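Local structure of molybdenum-binding-protein (Azotobacter vinelandii, 1H9M) at residues A8-K20 with E27-A39. The protein binds molybdate in the cytoplasm and probably serves in molybdenum homeostasis, holding the oxyanion at several sites of a trimeric assembly. Residues are numbered along the deposited sequence; the frame is centred on the assembly and turned at random. Where two conformers were deposited one is given.
Sequences ARNVFKGTVSALK and EVDILLGGGDKLA. With MOO (molybdate ion), chain E.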
loop_
_atom_site.group_PDB
_atom_site.type_symbol
_atom_site.label_atom_id
_atom_site.label_comp_id
_atom_site.label_asym_id
_atom_site.label_seq_id
_atom_site.Cartn_x
_atom_site.Cartn_y
_atom_site.Cartn_z
ATOM N N ALA A 8 -2.010 -4.022 12.494
ATOM C CA ALA A 8 -3.124 -4.043 11.524
ATOM C C ALA A 8 -4.447 -4.250 12.260
ATOM O O ALA A 8 -4.670 -5.264 12.932
ATOM C CB ALA A 8 -3.005 -5.133 10.489
ATOM N N ARG A 9 -5.403 -3.400 11.859
ATOM C CA ARG A 9 -6.710 -3.493 12.477
ATOM C C ARG A 9 -7.541 -4.647 11.913
ATOM O O ARG A 9 -8.585 -4.882 12.525
ATOM C CB ARG A 9 -7.482 -2.180 12.294
ATOM C CG ARG A 9 -6.764 -0.943 12.837
ATOM C CD ARG A 9 -6.680 -0.998 14.369
ATOM N NE ARG A 9 -5.523 -1.766 14.798
ATOM C CZ ARG A 9 -5.393 -2.318 16.001
ATOM N NH1 ARG A 9 -6.398 -2.095 16.841
ATOM N NH2 ARG A 9 -4.335 -3.017 16.330
ATOM N N ASN A 10 -7.202 -5.190 10.756
ATOM C CA ASN A 10 -7.979 -6.285 10.169
ATOM C C ASN A 10 -7.188 -7.555 10.135
ATOM O O ASN A 10 -6.193 -7.677 9.409
ATOM C CB ASN A 10 -8.298 -5.851 8.713
ATOM C CG ASN A 10 -9.051 -4.509 8.773
ATOM O OD1 ASN A 10 -10.074 -4.404 9.475
ATOM N ND2 ASN A 10 -8.454 -3.508 8.149
ATOM N N VAL A 11 -7.699 -8.573 10.895
ATOM C CA VAL A 11 -7.024 -9.886 10.883
ATOM C C VAL A 11 -8.167 -10.897 10.696
ATOM O O VAL A 11 -8.953 -11.036 11.632
ATOM C CB VAL A 11 -6.208 -10.183 12.151
ATOM C CG1 VAL A 11 -5.623 -11.618 12.064
ATOM C CG2 VAL A 11 -5.025 -9.223 12.318
ATOM N N PHE A 12 -8.321 -11.429 9.499
ATOM C CA PHE A 12 -9.434 -12.308 9.179
ATOM C C PHE A 12 -8.981 -13.768 9.148
ATOM O O PHE A 12 -8.038 -14.116 8.448
ATOM C CB PHE A 12 -10.050 -11.977 7.846
ATOM C CG PHE A 12 -10.402 -10.538 7.588
ATOM C CD1 PHE A 12 -9.605 -9.753 6.789
ATOM C CD2 PHE A 12 -11.574 -9.994 8.102
ATOM C CE1 PHE A 12 -9.943 -8.442 6.520
ATOM C CE2 PHE A 12 -11.910 -8.672 7.844
ATOM C CZ PHE A 12 -11.102 -7.902 7.045
ATOM N N LYS A 13 -9.791 -14.660 9.735
ATOM C CA LYS A 13 -9.482 -16.086 9.620
ATOM C C LYS A 13 -10.186 -16.728 8.441
ATOM O O LYS A 13 -11.311 -16.406 8.073
ATOM C CB LYS A 13 -9.910 -16.807 10.916
ATOM C CG LYS A 13 -9.053 -16.455 12.122
ATOM C CD LYS A 13 -9.537 -17.149 13.381
ATOM C CE LYS A 13 -8.990 -16.512 14.654
ATOM N NZ LYS A 13 -9.617 -17.124 15.868
ATOM N N GLY A 14 -9.461 -17.642 7.789
ATOM C CA GLY A 14 -10.060 -18.320 6.647
ATOM C C GLY A 14 -9.302 -19.536 6.195
ATOM O O GLY A 14 -8.363 -19.987 6.838
ATOM N N THR A 15 -9.736 -20.078 5.053
ATOM C CA THR A 15 -9.082 -21.238 4.467
ATOM C C THR A 15 -8.786 -21.013 2.972
ATOM O O THR A 15 -9.633 -20.447 2.258
ATOM C CB THR A 15 -9.843 -22.599 4.482
ATOM O OG1 THR A 15 -11.120 -22.320 3.890
ATOM C CG2 THR A 15 -10.103 -23.015 5.930
ATOM N N VAL A 16 -7.616 -21.466 2.588
ATOM C CA VAL A 16 -7.214 -21.369 1.191
ATOM C C VAL A 16 -8.194 -22.185 0.347
ATOM O O VAL A 16 -8.422 -23.373 0.656
ATOM C CB VAL A 16 -5.767 -21.809 0.933
ATOM C CG1 VAL A 16 -5.481 -21.743 -0.556
ATOM C CG2 VAL A 16 -4.774 -20.925 1.688
ATOM N N SER A 17 -8.774 -21.587 -0.679
ATOM C CA SER A 17 -9.635 -22.388 -1.555
ATOM C C SER A 17 -8.937 -22.710 -2.858
ATOM O O SER A 17 -9.281 -23.680 -3.577
ATOM C CB SER A 17 -10.933 -21.610 -1.760
ATOM O OG SER A 17 -10.600 -20.350 -2.315
ATOM N N ALA A 18 -7.869 -21.960 -3.167
ATOM C CA ALA A 18 -7.098 -22.266 -4.369
ATOM C C ALA A 18 -5.831 -21.426 -4.375
ATOM O O ALA A 18 -5.866 -20.338 -3.774
ATOM C CB ALA A 18 -7.872 -21.988 -5.638
ATOM N N LEU A 19 -4.832 -21.903 -5.099
ATOM C CA LEU A 19 -3.543 -21.251 -5.206
ATOM C C LEU A 19 -3.113 -21.322 -6.677
ATOM O O LEU A 19 -3.248 -22.415 -7.275
ATOM C CB LEU A 19 -2.472 -21.945 -4.386
ATOM C CG LEU A 19 -1.005 -21.648 -4.492
ATOM C CD1 LEU A 19 -0.704 -20.334 -3.762
ATOM C CD2 LEU A 19 -0.021 -22.702 -3.973
ATOM N N LYS A 20 -2.583 -20.215 -7.158
ATOM C CA LYS A 20 -2.045 -20.190 -8.525
ATOM C C LYS A 20 -0.633 -19.606 -8.420
ATOM O O LYS A 20 -0.412 -18.459 -8.012
ATOM C CB LYS A 20 -2.851 -19.379 -9.557
ATOM C CG LYS A 20 -2.150 -19.450 -10.928
ATOM C CD LYS A 20 -2.852 -18.748 -12.065
ATOM C CE LYS A 20 -1.937 -18.716 -13.323
ATOM N NZ LYS A 20 -2.697 -18.038 -14.428
ATOM N N GLU A 27 -1.012 -16.159 -6.569
ATOM C CA GLU A 27 -2.311 -15.661 -6.192
ATOM C C GLU A 27 -2.977 -16.709 -5.268
ATOM O O GLU A 27 -3.076 -17.864 -5.730
ATOM C CB GLU A 27 -3.205 -15.437 -7.416
ATOM C CG GLU A 27 -4.576 -14.998 -6.944
ATOM C CD GLU A 27 -5.560 -14.753 -8.067
ATOM O OE1 GLU A 27 -5.254 -14.080 -9.058
ATOM O OE2 GLU A 27 -6.693 -15.287 -7.897
ATOM N N VAL A 28 -3.461 -16.240 -4.142
ATOM C CA VAL A 28 -4.116 -17.140 -3.166
ATOM C C VAL A 28 -5.547 -16.686 -2.937
ATOM O O VAL A 28 -5.886 -15.517 -2.701
ATOM C CB VAL A 28 -3.341 -17.091 -1.833
ATOM C CG1 VAL A 28 -3.927 -18.139 -0.876
ATOM C CG2 VAL A 28 -1.841 -17.251 -1.979
ATOM N N ASP A 29 -6.473 -17.630 -3.219
ATOM C CA ASP A 29 -7.884 -17.330 -3.008
ATOM C C ASP A 29 -8.294 -17.977 -1.684
ATOM O O ASP A 29 -7.810 -19.028 -1.282
ATOM C CB ASP A 29 -8.745 -17.865 -4.164
ATOM C CG ASP A 29 -8.070 -17.418 -5.467
ATOM O OD1 ASP A 29 -7.736 -16.205 -5.531
ATOM O OD2 ASP A 29 -7.802 -18.246 -6.360
ATOM N N ILE A 30 -8.997 -17.190 -0.917
ATOM C CA ILE A 30 -9.327 -17.554 0.451
ATOM C C ILE A 30 -10.801 -17.445 0.690
ATOM O O ILE A 30 -11.496 -16.515 0.330
ATOM C CB ILE A 30 -8.616 -16.656 1.478
ATOM C CG1 ILE A 30 -7.051 -16.946 1.365
ATOM C CG2 ILE A 30 -8.967 -16.884 2.918
ATOM C CD1 ILE A 30 -6.486 -15.569 1.685
ATOM N N LEU A 31 -11.332 -18.485 1.424
ATOM C CA LEU A 31 -12.757 -18.373 1.782
ATOM C C LEU A 31 -12.778 -17.959 3.234
ATOM O O LEU A 31 -12.149 -18.583 4.107
ATOM C CB LEU A 31 -13.438 -19.738 1.583
ATOM C CG LEU A 31 -14.905 -19.766 2.046
ATOM C CD1 LEU A 31 -15.771 -19.000 1.070
ATOM C CD2 LEU A 31 -15.336 -21.251 2.110
ATOM N N LEU A 32 -13.472 -16.861 3.509
ATOM C CA LEU A 32 -13.524 -16.353 4.862
ATOM C C LEU A 32 -14.571 -17.129 5.657
ATOM O O LEU A 32 -15.499 -17.696 5.113
ATOM C CB LEU A 32 -13.787 -14.855 5.013
ATOM C CG LEU A 32 -12.661 -14.058 4.290
ATOM C CD1 LEU A 32 -12.965 -12.582 4.521
ATOM C CD2 LEU A 32 -11.299 -14.433 4.844
ATOM N N GLY A 33 -14.342 -17.015 6.946
ATOM C CA GLY A 33 -15.070 -17.681 8.000
ATOM C C GLY A 33 -16.572 -17.587 7.822
ATOM O O GLY A 33 -17.327 -18.459 8.260
ATOM N N GLY A 34 -17.042 -16.473 7.276
ATOM C CA GLY A 34 -18.444 -16.284 6.936
ATOM C C GLY A 34 -18.431 -15.888 5.460
ATOM O O GLY A 34 -17.715 -14.951 5.090
ATOM N N GLY A 35 -19.092 -16.656 4.623
ATOM C CA GLY A 35 -19.252 -16.554 3.216
ATOM C C GLY A 35 -18.350 -15.799 2.267
ATOM O O GLY A 35 -18.323 -16.011 1.043
ATOM N N ASP A 36 -17.795 -14.705 2.733
ATOM C CA ASP A 36 -16.948 -13.785 1.997
ATOM C C ASP A 36 -15.694 -14.483 1.491
ATOM O O ASP A 36 -15.228 -15.486 1.989
ATOM C CB ASP A 36 -16.589 -12.590 2.873
ATOM C CG ASP A 36 -17.776 -11.656 3.051
ATOM O OD1 ASP A 36 -18.171 -11.031 2.039
ATOM O OD2 ASP A 36 -18.303 -11.543 4.171
ATOM N N LYS A 37 -15.179 -13.917 0.404
ATOM C CA LYS A 37 -13.997 -14.427 -0.253
ATOM C C LYS A 37 -12.945 -13.328 -0.385
ATOM O O LYS A 37 -13.293 -12.159 -0.520
ATOM C CB LYS A 37 -14.346 -14.951 -1.633
ATOM C CG LYS A 37 -14.705 -16.442 -1.692
ATOM C CD LYS A 37 -15.405 -16.672 -3.029
ATOM N N LEU A 38 -11.689 -13.758 -0.350
ATOM C CA LEU A 38 -10.630 -12.743 -0.589
ATOM C C LEU A 38 -9.638 -13.274 -1.581
ATOM O O LEU A 38 -9.461 -14.481 -1.791
ATOM C CB LEU A 38 -9.892 -12.475 0.718
ATOM C CG LEU A 38 -10.424 -11.557 1.806
ATOM C CD1 LEU A 38 -9.330 -11.457 2.875
ATOM C CD2 LEU A 38 -10.816 -10.175 1.325
ATOM N N ALA A 39 -8.949 -12.356 -2.354
ATOM C CA ALA A 39 -7.785 -12.866 -3.075
ATOM C C ALA A 39 -6.529 -12.094 -2.553
ATOM O O ALA A 39 -6.688 -10.885 -2.381
ATOM C CB ALA A 39 -7.971 -12.603 -4.571
HETATM MO MO MOO E . -2.883 -0.040 11.553
HETATM O O1 MOO E . -2.575 1.457 10.627
HETATM O O2 MOO E . -4.239 -0.977 10.822
HETATM O O3 MOO E . -1.330 -0.909 11.536
HETATM O O4 MOO E . -3.292 0.547 13.212
#
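Asp29 O receives two backbone N-H groups from the facing strand: Ser17 N at 2.8 Å, 38° out of the carbonyl plane, and Ala18 N at 3.5 Å, a weak bond. Two consecutive residues opposite one define a classic beta bulge, and the pairing shifts by one between Val16–Ile30 and Ala18–Asp29. Antiparallel pairing is regular on both sides, as the 2.7 Å bond from Leu31 N to Thr15 O and the reciprocal bonds of Lys20 with Glu27 attest. Val28 CG1 meets Val16 CG2 at 3.9 Å, the side chains crossing near a right angle, while Val28 CG2 touches Leu19 CD1 at 3.7 Å. With chi1 at 169°, Leu19 sends CG opposite its own N, and its end swings toward Val28 at a slant. The carboxylate of Glu27 turns away from Lys20 to a salt bridge with Arg81. Arg9 N donates to molybdate O2 at 2.9 Å, and the side chain, bent at chi2 and chi3, passes alongside the anion, CG 3.2 Å from O2 and NE hydrogen-bonded to Ser7 O. A glycine here would keep that N-H but would probably uncover this flank of the anion and leave Ser7 O without the NE donor. Ser7 of the same chain and Thr115 of the third subunit also hydrogen-bond this molybdate, a site shared between subunits. From it runs the first strand of the bulged hairpin, within the TOBE domain, of the OB clan.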